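Long-range contacts in lytic polysaccharide monooxygenase (Neurospora crassa, PDB 4QI8), which probably cleaves cellulose oxidatively, using a copper centre, an electron donor and oxygen to break beta-(1,4)-glycosidic bonds: residues A[19-23]-A[158-162]; A[75-81]-A[99-105]; A[129-134]-A[165-171]; A[173-179]-A[209-213]; A[188-192]-A[204-208]. All coordinates share one frame; numbering follows the deposited sequence.

Contact 1: A[19-23]-A[158-162]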
# COMPACT_ATOMS: atom_id res chain seq x y z
N TYR A 19 7.38 6.34 -11.78
CA TYR A 19 5.92 6.20 -11.71
C TYR A 19 5.41 6.25 -10.28
O TYR A 19 4.22 6.14 -10.04
CB TYR A 19 5.50 4.88 -12.36
CG TYR A 19 5.85 4.80 -13.82
CD1 TYR A 19 5.13 5.50 -14.76
CD2 TYR A 19 6.90 4.02 -14.26
CE1 TYR A 19 5.44 5.44 -16.10
CE2 TYR A 19 7.22 3.96 -15.61
CZ TYR A 19 6.48 4.66 -16.52
OH TYR A 19 6.81 4.58 -17.85
N VAL A 20 6.33 6.39 -9.32
CA VAL A 20 6.00 6.42 -7.91
C VAL A 20 6.31 7.81 -7.38
O VAL A 20 7.40 8.33 -7.58
CB VAL A 20 6.79 5.35 -7.14
CG1 VAL A 20 6.50 5.43 -5.65
CG2 VAL A 20 6.48 3.96 -7.69
N ARG A 21 5.32 8.44 -6.74
CA ARG A 21 5.52 9.73 -6.10
C ARG A 21 6.66 9.63 -5.11
O ARG A 21 6.69 8.71 -4.30
CB ARG A 21 4.22 10.15 -5.42
CG ARG A 21 3.11 10.41 -6.41
CD ARG A 21 1.85 10.97 -5.77
NE ARG A 21 0.88 11.34 -6.80
CZ ARG A 21 -0.36 11.73 -6.56
NH1 ARG A 21 -0.84 11.78 -5.32
NH2 ARG A 21 -1.14 12.06 -7.58
N ARG A 22 7.61 10.56 -5.15
CA ARG A 22 8.78 10.38 -4.31
C ARG A 22 8.39 10.47 -2.84
O ARG A 22 7.88 11.48 -2.36
CB ARG A 22 9.91 11.35 -4.63
CG ARG A 22 11.19 10.96 -3.88
CD ARG A 22 12.44 11.59 -4.40
NE ARG A 22 12.53 12.96 -3.96
CZ ARG A 22 13.57 13.76 -4.24
NH1 ARG A 22 14.59 13.31 -4.95
NH2 ARG A 22 13.58 15.01 -3.79
N ALA A 23 8.63 9.38 -2.12
CA ALA A 23 8.27 9.31 -0.71
C ALA A 23 9.25 10.11 0.12
O ALA A 23 10.43 10.23 -0.22
CB ALA A 23 8.25 7.86 -0.26
N ILE A 158 5.79 3.15 3.06
CA ILE A 158 4.70 3.50 2.15
C ILE A 158 5.20 4.19 0.89
O ILE A 158 6.15 4.99 0.97
CB ILE A 158 3.71 4.45 2.87
CG1 ILE A 158 3.01 3.72 4.03
CG2 ILE A 158 2.67 5.04 1.91
CD1 ILE A 158 2.43 4.67 5.07
N SER A 159 4.54 3.94 -0.23
CA SER A 159 4.59 4.88 -1.36
C SER A 159 3.32 4.72 -2.18
O SER A 159 2.53 3.81 -1.96
CB SER A 159 5.83 4.64 -2.24
OG SER A 159 5.67 3.43 -2.96
N CYS A 160 3.17 5.61 -3.17
CA CYS A 160 2.04 5.57 -4.09
C CYS A 160 2.48 5.74 -5.54
O CYS A 160 3.20 6.68 -5.87
CB CYS A 160 1.04 6.68 -3.79
SG CYS A 160 0.21 6.47 -2.22
N ALA A 161 1.98 4.85 -6.38
CA ALA A 161 2.23 4.87 -7.82
C ALA A 161 1.06 5.48 -8.58
O ALA A 161 -0.09 5.36 -8.18
CB ALA A 161 2.49 3.46 -8.32
N GLN A 162 1.39 6.14 -9.69
CA GLN A 162 0.39 6.67 -10.61
C GLN A 162 0.19 5.70 -11.76
O GLN A 162 1.14 5.37 -12.48
CB GLN A 162 0.81 8.05 -11.14
CG GLN A 162 0.91 9.08 -10.03
CD GLN A 162 1.21 10.51 -10.46
OE1 GLN A 162 1.42 11.38 -9.60
NE2 GLN A 162 1.22 10.77 -11.77
O HOH W 1 4.68 7.93 -2.60
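R21 reaches Q162 where the loop segment 19-23 lies against strand 158-162 of the AA9 beta-sandwich, an example of a loop docked on a strand by a single beta bridge, V20 with A161. Two backbone bonds frame the bridge: Q162 N gives its hydrogen to Y19 O, and R21 N sends its own to C160 O at 2.9 Å. Farther along, direct pairing ends and a water takes over, donating to R21 O and accepting from C160 N. V20 lies alongside, its CG2 4.1 Å from CB of A161, while CG1, anti to the amide nitrogen (chi1 177°), turns to OG of S159; that hydroxyl is itself bonded to F4 and Y64.

The side chain of R21 runs extended and crosses Q162 at nearly a right angle, with guanidinium and amide planes 84° apart. R21 NE meets a lone pair of Q162 OE1 at 2.9 Å, the oxygen lying in the guanidinium plane; NH2 adds a weak bond. In the second shell, W92 O takes R21 NH2, A50 N donates to OE1, and T53 and N90 accept from Q162 NE2, fixing the amide's rotation. With a leucine in place of R21, W92 O would probably lose its guanidinium partner and Q162 OE1 its in-plane donor. At the far end, A23 CB rests 3.8 Å from I158 O.

Contact 2: A[75-81]-A[99-105]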
# COMPACT_ATOMS: atom_id res chain seq x y z
N PRO A 75 2.76 -7.41 7.55
CA PRO A 75 2.05 -7.56 6.28
C PRO A 75 2.32 -6.48 5.24
O PRO A 75 2.41 -5.29 5.56
CB PRO A 75 0.59 -7.45 6.70
CG PRO A 75 0.64 -6.50 7.85
CD PRO A 75 1.87 -6.89 8.61
N MET A 76 2.42 -6.91 3.99
CA MET A 76 2.17 -6.02 2.86
C MET A 76 0.67 -5.83 2.66
O MET A 76 -0.11 -6.79 2.79
CB MET A 76 2.72 -6.60 1.56
CG MET A 76 4.22 -6.70 1.49
SD MET A 76 5.07 -5.10 1.56
CE MET A 76 4.37 -4.26 0.17
N GLN A 77 0.28 -4.62 2.29
CA GLN A 77 -1.10 -4.34 1.89
C GLN A 77 -1.07 -3.36 0.72
O GLN A 77 -0.19 -2.50 0.65
CB GLN A 77 -1.94 -3.78 3.05
CG GLN A 77 -1.70 -4.52 4.36
CD GLN A 77 -2.75 -4.31 5.43
OE1 GLN A 77 -3.06 -5.23 6.18
NE2 GLN A 77 -3.30 -3.10 5.52
N PHE A 78 -2.04 -3.49 -0.19
CA PHE A 78 -2.15 -2.60 -1.34
C PHE A 78 -3.57 -2.07 -1.47
O PHE A 78 -4.54 -2.81 -1.28
CB PHE A 78 -1.76 -3.32 -2.65
CG PHE A 78 -0.31 -3.72 -2.72
CD1 PHE A 78 0.65 -2.80 -3.13
CD2 PHE A 78 0.09 -5.00 -2.39
CE1 PHE A 78 1.97 -3.16 -3.20
CE2 PHE A 78 1.43 -5.35 -2.44
CZ PHE A 78 2.36 -4.43 -2.85
N TYR A 79 -3.68 -0.80 -1.84
CA TYR A 79 -4.95 -0.13 -2.04
C TYR A 79 -4.94 0.62 -3.37
O TYR A 79 -3.89 1.10 -3.81
CB TYR A 79 -5.22 0.90 -0.96
CG TYR A 79 -5.43 0.42 0.46
CD1 TYR A 79 -4.38 -0.05 1.23
CD2 TYR A 79 -6.70 0.48 1.05
CE1 TYR A 79 -4.58 -0.44 2.56
CE2 TYR A 79 -6.90 0.11 2.37
CZ TYR A 79 -5.85 -0.36 3.11
OH TYR A 79 -6.08 -0.71 4.42
N LEU A 80 -6.12 0.75 -3.96
CA LEU A 80 -6.32 1.61 -5.12
C LEU A 80 -7.26 2.76 -4.79
O LEU A 80 -8.14 2.63 -3.93
CB LEU A 80 -6.96 0.82 -6.25
CG LEU A 80 -6.04 -0.12 -7.03
CD1 LEU A 80 -6.84 -1.02 -7.97
CD2 LEU A 80 -5.00 0.67 -7.84
N ALA A 81 -7.09 3.87 -5.50
CA ALA A 81 -8.03 4.99 -5.45
C ALA A 81 -8.15 5.56 -6.84
O ALA A 81 -7.15 5.86 -7.48
CB ALA A 81 -7.56 6.06 -4.47
N TRP A 99 -10.11 5.10 -1.00
CA TRP A 99 -9.16 4.00 -1.10
C TRP A 99 -9.84 2.67 -0.81
O TRP A 99 -10.47 2.53 0.23
CB TRP A 99 -8.02 4.21 -0.10
CG TRP A 99 -7.20 5.43 -0.36
CD1 TRP A 99 -7.38 6.67 0.17
CD2 TRP A 99 -6.06 5.53 -1.22
NE1 TRP A 99 -6.43 7.54 -0.30
CE2 TRP A 99 -5.61 6.86 -1.17
CE3 TRP A 99 -5.39 4.62 -2.04
CZ2 TRP A 99 -4.50 7.30 -1.91
CZ3 TRP A 99 -4.30 5.06 -2.78
CH2 TRP A 99 -3.86 6.39 -2.69
N PHE A 100 -9.68 1.70 -1.71
CA PHE A 100 -10.15 0.35 -1.43
C PHE A 100 -8.97 -0.61 -1.48
O PHE A 100 -8.03 -0.43 -2.27
CB PHE A 100 -11.30 -0.09 -2.35
CG PHE A 100 -11.00 -0.06 -3.83
CD1 PHE A 100 -11.10 1.12 -4.55
CD2 PHE A 100 -10.66 -1.22 -4.51
CE1 PHE A 100 -10.85 1.15 -5.91
CE2 PHE A 100 -10.43 -1.20 -5.87
CZ PHE A 100 -10.53 -0.02 -6.57
N LYS A 101 -9.03 -1.60 -0.60
CA LYS A 101 -7.96 -2.56 -0.45
C LYS A 101 -8.10 -3.65 -1.50
O LYS A 101 -9.18 -4.20 -1.68
CB LYS A 101 -8.03 -3.18 0.94
CG LYS A 101 -6.93 -4.17 1.25
CD LYS A 101 -7.12 -4.83 2.61
CE LYS A 101 -6.77 -3.91 3.75
NZ LYS A 101 -7.18 -4.51 5.05
N ILE A 102 -7.00 -3.96 -2.18
CA ILE A 102 -6.99 -5.05 -3.15
C ILE A 102 -6.12 -6.24 -2.73
O ILE A 102 -6.15 -7.27 -3.39
CB ILE A 102 -6.62 -4.59 -4.58
CG1 ILE A 102 -5.21 -3.99 -4.63
CG2 ILE A 102 -7.66 -3.60 -5.08
CD1 ILE A 102 -4.74 -3.74 -6.05
N TYR A 103 -5.37 -6.11 -1.64
CA TYR A 103 -4.56 -7.20 -1.13
C TYR A 103 -4.17 -6.91 0.30
O TYR A 103 -3.81 -5.78 0.63
CB TYR A 103 -3.28 -7.37 -1.97
CG TYR A 103 -2.31 -8.37 -1.36
CD1 TYR A 103 -1.32 -7.97 -0.47
CD2 TYR A 103 -2.38 -9.72 -1.68
CE1 TYR A 103 -0.46 -8.88 0.10
CE2 TYR A 103 -1.51 -10.65 -1.11
CZ TYR A 103 -0.55 -10.22 -0.23
OH TYR A 103 0.32 -11.13 0.33
N HIS A 104 -4.20 -7.93 1.15
CA HIS A 104 -3.46 -7.88 2.40
C HIS A 104 -2.88 -9.24 2.73
O HIS A 104 -3.43 -10.28 2.37
CB HIS A 104 -4.26 -7.25 3.56
CG HIS A 104 -5.48 -8.01 4.02
ND1 HIS A 104 -6.44 -7.37 4.77
CD2 HIS A 104 -5.87 -9.30 3.91
CE1 HIS A 104 -7.38 -8.23 5.09
NE2 HIS A 104 -7.07 -9.41 4.58
N GLU A 105 -1.76 -9.21 3.42
CA GLU A 105 -1.00 -10.41 3.74
C GLU A 105 -1.40 -10.99 5.08
O GLU A 105 -1.47 -10.28 6.08
CB GLU A 105 0.48 -10.04 3.78
CG GLU A 105 1.41 -11.20 4.07
CD GLU A 105 2.88 -10.80 4.06
OE1 GLU A 105 3.21 -9.68 3.59
OE2 GLU A 105 3.71 -11.62 4.53
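K101 lies over the ring of Y79, one of three places where an aliphatic carbon of strand 76-81 or 99-104 covers an aromatic face on its neighbour. K101 CB sits 4.1 Å from the centroid of the Y79 ring. A bend at chi3 (-75°) then carries CE to 3.3 Å from Y79 OH and sends NZ on to H104 ND1 and the carbonyls of P207 and P209; the Y79 hydroxyl bonds Y185. On the same face of the sheet, A81 CB lies over the six-membered ring of W99, 3.6 Å from its centroid. The other face has the third such contact: F100 holds CG between backbone N and carbonyl carbon (chi1 58°), which brings its ring back to L80, whose CB lies over one face, 4.0 Å from the centroid. Beside it L80 CD1 touches I102 CD1, and the F78 ring meets Y103 CD1 at its edge through CD2 at 3.8 Å.

E105, fully extended, closes the end of the pair: its OE1 takes M76 N at 2.9 Å on the anti side, 33° out of the carboxylate plane, while OE2 receives S117 N. F78 and I102 pack on V125 of the facing sheet, which places the pair in the core of the AA9 beta-sandwich. F78 O accepts from I102 N and, weakly, from Y103 N; with both of these residues standing opposite F78, the arrangement is a classic beta bulge between antiparallel strands.

Contact 3: A[129-134]-A[165-171]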
# COMPACT_ATOMS: atom_id res chain seq x y z
N SER A 129 -10.12 -7.18 -12.36
CA SER A 129 -10.56 -7.09 -13.75
C SER A 129 -11.77 -6.18 -13.91
O SER A 129 -12.00 -5.62 -14.99
CB SER A 129 -10.92 -8.48 -14.29
OG SER A 129 -12.03 -9.03 -13.59
N CYS A 130 -12.55 -6.05 -12.85
CA CYS A 130 -13.90 -5.53 -12.98
C CYS A 130 -14.03 -4.04 -12.68
O CYS A 130 -15.10 -3.46 -12.90
CB CYS A 130 -14.86 -6.32 -12.08
SG CYS A 130 -14.42 -6.27 -10.30
N ILE A 131 -12.97 -3.41 -12.19
CA ILE A 131 -13.07 -2.01 -11.80
C ILE A 131 -13.07 -1.10 -13.03
O ILE A 131 -12.64 -1.49 -14.12
CB ILE A 131 -11.96 -1.61 -10.80
CG1 ILE A 131 -10.57 -1.85 -11.40
CG2 ILE A 131 -12.12 -2.39 -9.50
CD1 ILE A 131 -9.45 -1.32 -10.54
N LYS A 132 -13.56 0.12 -12.85
CA LYS A 132 -13.72 1.06 -13.96
C LYS A 132 -12.38 1.59 -14.45
O LYS A 132 -11.53 1.97 -13.65
CB LYS A 132 -14.60 2.23 -13.50
CG LYS A 132 -15.41 2.89 -14.61
CD LYS A 132 -16.18 4.10 -14.10
CE LYS A 132 -16.25 5.18 -15.16
NZ LYS A 132 -17.06 6.36 -14.75
N SER A 133 -12.19 1.64 -15.76
CA SER A 133 -10.99 2.23 -16.33
C SER A 133 -10.86 3.67 -15.86
O SER A 133 -11.86 4.33 -15.58
CB SER A 133 -11.04 2.19 -17.85
OG SER A 133 -12.13 2.95 -18.33
N GLY A 134 -9.63 4.13 -15.76
CA GLY A 134 -9.37 5.51 -15.40
C GLY A 134 -7.98 5.64 -14.82
O GLY A 134 -7.21 4.69 -14.82
N ILE A 165 -5.34 2.78 -15.67
CA ILE A 165 -5.87 1.42 -15.77
C ILE A 165 -6.85 1.38 -16.94
O ILE A 165 -7.79 2.17 -17.01
CB ILE A 165 -6.53 0.96 -14.46
CG1 ILE A 165 -5.47 0.90 -13.35
CG2 ILE A 165 -7.21 -0.39 -14.64
CD1 ILE A 165 -5.97 0.43 -11.98
N THR A 166 -6.60 0.46 -17.87
CA THR A 166 -7.39 0.35 -19.09
C THR A 166 -8.19 -0.94 -19.11
O THR A 166 -7.92 -1.87 -18.36
CB THR A 166 -6.47 0.36 -20.31
OG1 THR A 166 -5.61 -0.78 -20.27
CG2 THR A 166 -5.63 1.63 -20.35
N GLY A 167 -9.17 -0.99 -20.01
CA GLY A 167 -9.95 -2.20 -20.23
C GLY A 167 -10.74 -2.65 -19.02
O GLY A 167 -10.80 -3.84 -18.72
N GLY A 168 -11.38 -1.71 -18.34
CA GLY A 168 -12.02 -2.03 -17.08
C GLY A 168 -13.35 -2.74 -17.25
O GLY A 168 -13.74 -3.12 -18.36
N GLY A 169 -14.02 -2.92 -16.12
CA GLY A 169 -15.37 -3.43 -16.09
C GLY A 169 -16.26 -2.34 -15.56
O GLY A 169 -15.99 -1.15 -15.78
N SER A 170 -17.30 -2.74 -14.84
CA SER A 170 -18.30 -1.81 -14.34
C SER A 170 -18.55 -1.95 -12.84
O SER A 170 -19.52 -1.40 -12.32
CB SER A 170 -19.62 -2.02 -15.09
OG SER A 170 -20.03 -3.38 -15.01
N THR A 171 -17.70 -2.69 -12.14
CA THR A 171 -17.90 -2.90 -10.71
C THR A 171 -17.33 -1.75 -9.89
O THR A 171 -16.14 -1.45 -9.98
CB THR A 171 -17.27 -4.22 -10.23
OG1 THR A 171 -17.79 -5.31 -11.00
CG2 THR A 171 -17.58 -4.45 -8.76
O HOH W 2 -11.44 -6.43 -17.60
O HOH W 3 -14.83 0.92 -10.38
O HOH W 4 -14.24 0.60 -17.50
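I165 and G134 form an antiparallel hydrogen-bonded pair, I165 N to G134 O at 2.8 Å with G134 N returning the bond, and beyond it the two chains part into turns that meet again through I131 O, which takes G169 N, and C130 O, which takes T171 N. The bond to I131 O, 2.8 Å from G169 N, arrives from above the carbonyl plane, 52° out of it. Close approach is possible because G168 and G169 have no side chains: a CB on G168 would run into I131 O and S133 N, and one on G169 into C130 O.

Side chains meet in two places. T171 packs alongside C130, with OG1 3.3 Å from C130 CB and T171 CB 3.5 Å from C130 SG, the sulfur of the disulfide to C214. Elsewhere I131 and I165 cross at about a right angle and touch through their CD1 methyls, 4.2 Å apart.

Waters fill in between the chains, linking S129 O to G167 O, K132 N to T171 O and S133 N to G169 O. This surface contact is therefore mostly main-chain chemistry, in which hydrogen bonds and bridging waters satisfy many of the facing backbone groups and a disulfide ties one edge to the C-terminus.

Contact 4: A[173-179]-A[209-213]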
# COMPACT_ATOMS: atom_id res chain seq x y z
N PRO A 173 -16.45 -0.57 -6.13
CA PRO A 173 -16.38 -1.07 -4.75
C PRO A 173 -17.36 -0.32 -3.85
O PRO A 173 -17.48 0.90 -3.94
CB PRO A 173 -14.94 -0.77 -4.36
CG PRO A 173 -14.20 -0.79 -5.65
CD PRO A 173 -15.13 -0.17 -6.63
N GLY A 174 -18.05 -1.06 -2.99
CA GLY A 174 -19.03 -0.47 -2.10
C GLY A 174 -18.46 0.52 -1.09
O GLY A 174 -17.26 0.55 -0.83
N ALA A 175 -19.35 1.32 -0.51
CA ALA A 175 -18.95 2.32 0.49
C ALA A 175 -18.19 1.66 1.63
O ALA A 175 -17.24 2.25 2.17
CB ALA A 175 -20.17 3.06 1.02
N ASN A 176 -18.58 0.44 1.98
CA ASN A 176 -17.92 -0.27 3.09
C ASN A 176 -16.48 -0.65 2.75
O ASN A 176 -15.69 -0.94 3.66
CB ASN A 176 -18.69 -1.52 3.54
CG ASN A 176 -19.66 -2.03 2.49
OD1 ASN A 176 -19.26 -2.51 1.43
ND2 ASN A 176 -20.95 -1.94 2.80
N TYR A 177 -16.14 -0.64 1.47
CA TYR A 177 -14.78 -0.96 1.06
C TYR A 177 -13.87 0.26 1.08
O TYR A 177 -12.66 0.11 1.23
CB TYR A 177 -14.76 -1.61 -0.32
CG TYR A 177 -15.35 -3.00 -0.32
CD1 TYR A 177 -14.58 -4.10 0.02
CD2 TYR A 177 -16.69 -3.21 -0.62
CE1 TYR A 177 -15.13 -5.38 0.05
CE2 TYR A 177 -17.24 -4.48 -0.60
CZ TYR A 177 -16.46 -5.56 -0.25
OH TYR A 177 -17.03 -6.82 -0.23
N LYS A 178 -14.44 1.44 0.90
CA LYS A 178 -13.62 2.64 0.72
C LYS A 178 -13.34 3.38 2.01
O LYS A 178 -14.26 3.63 2.80
CB LYS A 178 -14.26 3.60 -0.28
CG LYS A 178 -14.23 3.09 -1.69
CD LYS A 178 -14.71 4.15 -2.65
CE LYS A 178 -15.52 3.55 -3.77
NZ LYS A 178 -16.17 4.61 -4.57
N VAL A 179 -12.08 3.75 2.18
CA VAL A 179 -11.61 4.42 3.38
C VAL A 179 -10.71 5.60 3.02
O VAL A 179 -10.31 5.77 1.87
CB VAL A 179 -10.86 3.45 4.31
CG1 VAL A 179 -11.80 2.31 4.73
CG2 VAL A 179 -9.59 2.91 3.67
N PRO A 209 -10.05 -1.89 5.76
CA PRO A 209 -11.28 -2.52 5.28
C PRO A 209 -11.02 -3.90 4.70
O PRO A 209 -9.88 -4.33 4.55
CB PRO A 209 -11.75 -1.56 4.20
CG PRO A 209 -10.48 -0.95 3.67
CD PRO A 209 -9.61 -0.79 4.88
N SER A 210 -12.11 -4.57 4.40
CA SER A 210 -12.06 -5.86 3.73
C SER A 210 -11.41 -5.75 2.35
O SER A 210 -11.47 -4.71 1.72
CB SER A 210 -13.48 -6.40 3.57
OG SER A 210 -14.14 -6.49 4.82
N VAL A 211 -10.80 -6.83 1.88
CA VAL A 211 -10.24 -6.89 0.54
C VAL A 211 -11.37 -6.96 -0.48
O VAL A 211 -12.24 -7.82 -0.43
CB VAL A 211 -9.29 -8.09 0.35
CG1 VAL A 211 -8.78 -8.19 -1.09
CG2 VAL A 211 -8.11 -7.99 1.32
N PHE A 212 -11.33 -6.04 -1.43
CA PHE A 212 -12.28 -6.04 -2.52
C PHE A 212 -11.84 -7.02 -3.60
O PHE A 212 -10.69 -6.99 -4.03
CB PHE A 212 -12.36 -4.64 -3.13
CG PHE A 212 -13.13 -4.61 -4.40
CD1 PHE A 212 -14.50 -4.53 -4.39
CD2 PHE A 212 -12.48 -4.74 -5.62
CE1 PHE A 212 -15.22 -4.55 -5.57
CE2 PHE A 212 -13.19 -4.76 -6.80
CZ PHE A 212 -14.56 -4.65 -6.78
N THR A 213 -12.76 -7.89 -4.01
CA THR A 213 -12.57 -8.77 -5.16
C THR A 213 -13.78 -8.68 -6.06
O THR A 213 -14.87 -8.26 -5.65
CB THR A 213 -12.38 -10.24 -4.75
OG1 THR A 213 -13.57 -10.74 -4.12
CG2 THR A 213 -11.19 -10.37 -3.81
O HOH W 5 -14.73 -3.19 4.68
O HOH W 6 -11.51 -2.22 0.52
O HOH W 7 -14.90 -8.89 0.24
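P209 begins the contact by setting its ring against Y177 O and V179: CG lies 3.4 Å from that oxygen, and V179 CG1 reaches to 3.7 Å from CG of P209. S210 follows with no direct hydrogen bond. One water joins its N to N176 O, a second joins its O to Y177 O, and the same S210 O sits at the edge of the Y177 ring, 3.6 Å from CD1. V211 contributes its carbonyl, linked through a water to Y177 OH.

F212 brings the one aromatic ring of its segment into the packing. A trans chi1 of 170° turns its edge to Y177 and one face to P173. The edge points at the face of Y177 in a T-shaped pair, centroids 5.7 Å apart and planes at 87°. P173 CG stands over the centre of the F212 ring at 3.9 Å from the centroid, a CH-pi contact. Were F212 an alanine, the face of Y177 would probably lose its edge partner and a gap would open beside P173.

Both segments line strand 99-104, V179 of the edge strand 178-179 bonding W99 through the backbone and F212 likewise bonding K101, while the F212 ring also reaches C130, I131 and T171.

Contact 5: A[188-192]-A[204-208]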
# COMPACT_ATOMS: atom_id res chain seq x y z
N SER A 188 -4.70 2.05 18.12
CA SER A 188 -5.17 0.94 18.95
C SER A 188 -5.68 -0.25 18.15
O SER A 188 -6.11 -1.24 18.73
CB SER A 188 -6.30 1.43 19.86
OG SER A 188 -7.33 1.98 19.06
N ASP A 189 -5.68 -0.16 16.83
CA ASP A 189 -6.22 -1.26 16.04
C ASP A 189 -5.44 -2.55 16.34
O ASP A 189 -4.23 -2.52 16.54
CB ASP A 189 -6.13 -0.99 14.53
CG ASP A 189 -7.12 0.07 14.05
OD1 ASP A 189 -8.09 0.39 14.76
OD2 ASP A 189 -6.91 0.58 12.93
N PRO A 190 -6.13 -3.69 16.39
CA PRO A 190 -5.50 -4.92 16.88
C PRO A 190 -4.43 -5.52 15.98
O PRO A 190 -3.70 -6.40 16.44
CB PRO A 190 -6.69 -5.89 17.03
CG PRO A 190 -7.72 -5.36 16.13
CD PRO A 190 -7.58 -3.87 16.20
N GLY A 191 -4.33 -5.06 14.74
CA GLY A 191 -3.24 -5.46 13.86
C GLY A 191 -2.12 -4.43 13.78
O GLY A 191 -1.17 -4.61 13.01
N ILE A 192 -2.23 -3.36 14.58
CA ILE A 192 -1.23 -2.29 14.65
C ILE A 192 -0.59 -2.26 16.05
O ILE A 192 0.64 -2.19 16.16
CB ILE A 192 -1.87 -0.93 14.27
CG1 ILE A 192 -2.27 -0.96 12.80
CG2 ILE A 192 -0.92 0.22 14.55
CD1 ILE A 192 -3.05 0.26 12.33
N TYR A 204 -4.42 -12.95 13.20
CA TYR A 204 -3.92 -11.61 12.90
C TYR A 204 -4.99 -10.83 12.15
O TYR A 204 -5.42 -11.23 11.08
CB TYR A 204 -2.60 -11.65 12.08
CG TYR A 204 -2.16 -10.24 11.74
CD1 TYR A 204 -1.68 -9.41 12.73
CD2 TYR A 204 -2.28 -9.72 10.45
CE1 TYR A 204 -1.32 -8.10 12.46
CE2 TYR A 204 -1.94 -8.41 10.17
CZ TYR A 204 -1.46 -7.61 11.17
OH TYR A 204 -1.16 -6.31 10.88
N LYS A 205 -5.41 -9.71 12.73
CA LYS A 205 -6.43 -8.88 12.10
C LYS A 205 -5.77 -7.73 11.34
O LYS A 205 -5.38 -6.72 11.93
CB LYS A 205 -7.37 -8.31 13.16
CG LYS A 205 -8.52 -7.49 12.59
CD LYS A 205 -9.38 -8.31 11.66
CE LYS A 205 -10.56 -7.52 11.12
NZ LYS A 205 -11.30 -8.34 10.12
N ASN A 206 -5.65 -7.86 10.03
CA ASN A 206 -5.08 -6.77 9.24
C ASN A 206 -5.86 -5.49 9.48
O ASN A 206 -7.09 -5.51 9.51
CB ASN A 206 -5.17 -7.07 7.75
CG ASN A 206 -4.37 -8.28 7.35
OD1 ASN A 206 -4.83 -9.41 7.51
ND2 ASN A 206 -3.17 -8.06 6.84
N PRO A 207 -5.17 -4.35 9.58
CA PRO A 207 -5.91 -3.10 9.70
C PRO A 207 -6.53 -2.71 8.37
O PRO A 207 -6.08 -3.12 7.29
CB PRO A 207 -4.83 -2.10 10.16
CG PRO A 207 -3.60 -2.62 9.54
CD PRO A 207 -3.71 -4.12 9.59
N GLY A 208 -7.57 -1.91 8.47
CA GLY A 208 -8.26 -1.41 7.30
C GLY A 208 -9.46 -2.25 6.89
O GLY A 208 -9.83 -3.23 7.55
O HOH W 8 -8.28 -0.96 11.07
O HOH W 9 -4.54 -8.95 15.40
O HOH W 10 -6.25 -4.16 12.88
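G191 lies against K205 and P207, and these three residues account for most of the surface buried between segments 188-192 and 204-208. G191 is the third residue of a type I turn closed by I192 N to D189 O, and its CA rests 3.1 Å from K205 O in a CA-H...O contact. A side chain at G191 would collide with that oxygen, so glycine lets the backbones come this near. The G191 carbonyl receives a bond from the hydroxyl of Y204, OH to O 2.7 Å, and the oxygen lies at the ring edge, near its plane. The Y204 ring reaches it because its CG is opposite the backbone N (chi1 177°).

K205 takes part chiefly through its main chain. One water connects its O to G191 N and another its N to P190 O, while K205 CB brushes P190 CG at 4.2 Å. P207 offers the apolar half: I192 lies aslant its ring, CD1 3.7 Å from P207 CB. A third water runs from G208 N to D189 OD2, a carboxylate oxygen also bonded to K186 N.

Both segments belong to the long loop region after strand 178-179. N206 ND2 bonds Q77 and the carbonyl of E105, so segment 204-208 is tied to strand 76-82 and to the end of strand 99-104, and Y204 packs edge-to-face with W115 of a neighbouring loop.

Contact 2 is the hub. C160 SG of contact 1 packs on W99 CH2 at 4.1 Å; L80 CD1 meets I131 CD1 of contact 3 at 3.7 Å; and through K101 it is tied to contacts 4 and 5. Contacts 3 and 4 meet at the F212 ring of contact 4, whose CZ lies 3.6 Å from T171 CG2, whereas contacts 3 and 5 stay about 17 Å apart at their nearest atoms. The copper, held by H1, H72 and Y157, lies about 13 Å from the side chains of I158 in contact 1 and M76 in contact 2; the side chain of I192 in contact 5 is about 8 Å from that of D33, a likely oxygen-binding residue.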